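Local structure of glycosyl hydrolases family 2, sugar binding domain protein (Bacteroides uniformis str. 3978 T3 ii, 6D1P) at residues 79-83 against 772-776. The protein is a beta-glucuronidase of glycoside hydrolase family 2 from a human gut bacterium, and probably hydrolyses O-glycosidic bonds that link glucuronic acid to other groups. Sequence-based numbering, arbitrary orientation.
Sequences VDPDV and SRRIQ. With K (potassium ion), chain J.
Asp82 meets Arg773 and Arg774 with one carboxylate oxygen each, a salt-bridge network of three residues and an example of how a single acid can serve two basic side chains that follow one another in sequence. In the two salt bridges Arg773 NH2 donates to Asp82 OD1 over 2.9 Å, and Arg774 NH2 to Asp82 OD2 over 3.0 Å. Both oxygens use the syn lone pair, and both N-H groups are moderately bent at 145°. A weak hydrogen bond from Arg774 NH1 to Asp82 OD2, at 3.4 Å, adds to the second. Arg773 approaches with its plane 37° from that of the carboxylate, whereas the Arg774 plane is turned steeply against it. In each arginine CG lies anti to the backbone N and the chain then bends at chi3, which brings the two guanidinium groups together at the acid. Pro81 lies beside them, its CB 3.7 Å from Arg774 NH1.

Other bonds hold both partners in place. Asp80 OD1 accepts the backbone N-H of Asp82 over 2.9 Å, an Asx turn superposed on the type I turn from Asp80 to Val83. The carbonyl oxygens of Asp80 and Val83, together with those of Asp77 and Ala78 and a water, bind a potassium ion, so the acid projects from a loop that also carries a metal. In the 772-776 segment, Arg774 NE forms a salt bridge with Glu753, and Arg773 NH1 makes a weak hydrogen bond to the carbonyl of Phe754.

The contact lies at the surface and joins parts of the chain far apart in sequence: the loop between strands 65-67 and 89-96, within the sugar-binding domain, meets strand 774-776, an outermost strand of a C-terminal antiparallel sheet, where it pairs with strand 751-756.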
loop_
_atom_site.group_PDB
_atom_site.type_symbol
_atom_site.label_atom_id
_atom_site.label_comp_id
_atom_site.label_asym_id
_atom_site.label_seq_id
_atom_site.Cartn_x
_atom_site.Cartn_y
_atom_site.Cartn_z
ATOM N N VAL A 79 4.572 -2.684 12.259
ATOM C CA VAL A 79 4.843 -1.771 13.362
ATOM C C VAL A 79 5.087 -0.345 12.897
ATOM O O VAL A 79 5.373 0.521 13.734
ATOM C CB VAL A 79 6.020 -2.261 14.231
ATOM C CG1 VAL A 79 5.697 -3.632 14.895
ATOM C CG2 VAL A 79 7.308 -2.328 13.418
ATOM N N ASP A 80 4.980 -0.064 11.607
ATOM C CA ASP A 80 4.998 1.319 11.149
ATOM C C ASP A 80 3.883 2.083 11.849
ATOM O O ASP A 80 2.711 1.732 11.677
ATOM C CB ASP A 80 4.801 1.377 9.645
ATOM C CG ASP A 80 4.948 2.791 9.074
ATOM O OD1 ASP A 80 4.427 3.788 9.651
ATOM O OD2 ASP A 80 5.602 2.883 8.021
ATOM N N PRO A 81 4.186 3.125 12.625
ATOM C CA PRO A 81 3.135 3.768 13.433
ATOM C C PRO A 81 2.087 4.515 12.624
ATOM O O PRO A 81 1.062 4.904 13.198
ATOM C CB PRO A 81 3.929 4.732 14.323
ATOM C CG PRO A 81 5.108 5.088 13.463
ATOM C CD PRO A 81 5.473 3.830 12.730
ATOM N N ASP A 82 2.294 4.737 11.327
ATOM C CA ASP A 82 1.409 5.621 10.582
ATOM C C ASP A 82 0.534 4.917 9.552
ATOM O O ASP A 82 -0.232 5.596 8.864
ATOM C CB ASP A 82 2.228 6.742 9.901
ATOM C CG ASP A 82 2.941 7.646 10.915
ATOM O OD1 ASP A 82 4.185 7.792 10.851
ATOM O OD2 ASP A 82 2.256 8.194 11.806
ATOM N N VAL A 83 0.594 3.594 9.425
ATOM C CA VAL A 83 -0.188 2.914 8.402
ATOM C C VAL A 83 -0.871 1.690 8.991
ATOM O O VAL A 83 -0.411 1.106 9.976
ATOM C CB VAL A 83 0.679 2.503 7.197
ATOM C CG1 VAL A 83 1.249 3.728 6.499
ATOM C CG2 VAL A 83 1.791 1.629 7.670
ATOM N N SER A 772 12.447 2.444 16.679
ATOM C CA SER A 772 11.106 2.986 16.496
ATOM C C SER A 772 11.190 4.471 16.189
ATOM O O SER A 772 11.869 5.220 16.902
ATOM C CB SER A 772 10.234 2.753 17.736
ATOM O OG SER A 772 10.128 1.367 17.994
ATOM N N ARG A 773 10.483 4.878 15.131
ATOM C CA ARG A 773 10.395 6.278 14.723
ATOM C C ARG A 773 9.600 7.117 15.718
ATOM O O ARG A 773 9.874 8.318 15.882
ATOM C CB ARG A 773 9.735 6.357 13.342
ATOM C CG ARG A 773 9.747 7.749 12.743
ATOM C CD ARG A 773 8.932 7.856 11.468
ATOM N NE ARG A 773 7.534 8.198 11.732
ATOM C CZ ARG A 773 7.124 9.406 12.116
ATOM N NH1 ARG A 773 8.004 10.396 12.291
ATOM N NH2 ARG A 773 5.832 9.622 12.330
ATOM N N ARG A 774 8.579 6.519 16.344
ATOM C CA ARG A 774 7.796 7.168 17.389
ATOM C C ARG A 774 7.670 6.235 18.587
ATOM O O ARG A 774 7.288 5.071 18.439
ATOM C CB ARG A 774 6.409 7.564 16.886
ATOM C CG ARG A 774 5.557 8.200 17.951
ATOM C CD ARG A 774 4.154 8.348 17.439
ATOM N NE ARG A 774 4.183 9.121 16.214
ATOM C CZ ARG A 774 3.380 8.928 15.171
ATOM N NH1 ARG A 774 2.450 7.976 15.186
ATOM N NH2 ARG A 774 3.510 9.705 14.111
ATOM N N ILE A 775 7.961 6.755 19.772
ATOM C CA ILE A 775 8.011 5.927 20.967
ATOM C C ILE A 775 7.873 6.838 22.175
ATOM O O ILE A 775 8.456 7.927 22.224
ATOM C CB ILE A 775 9.323 5.096 20.994
ATOM C CG1 ILE A 775 9.409 4.185 22.205
ATOM C CG2 ILE A 775 10.517 5.995 21.007
ATOM C CD1 ILE A 775 10.607 3.237 22.143
ATOM N N GLN A 776 7.101 6.383 23.159
ATOM C CA GLN A 776 7.033 7.096 24.429
ATOM C C GLN A 776 8.390 7.106 25.117
ATOM O O GLN A 776 9.134 6.123 25.069
ATOM C CB GLN A 776 6.014 6.447 25.350
ATOM C CG GLN A 776 4.584 6.693 24.935
ATOM C CD GLN A 776 3.627 5.984 25.875
ATOM O OE1 GLN A 776 4.008 5.592 26.983
ATOM N NE2 GLN A 776 2.395 5.786 25.426
HETATM K K K J . 1.099 -0.609 11.569
HETATM O O HOH W 1 -1.325 -2.110 11.417
#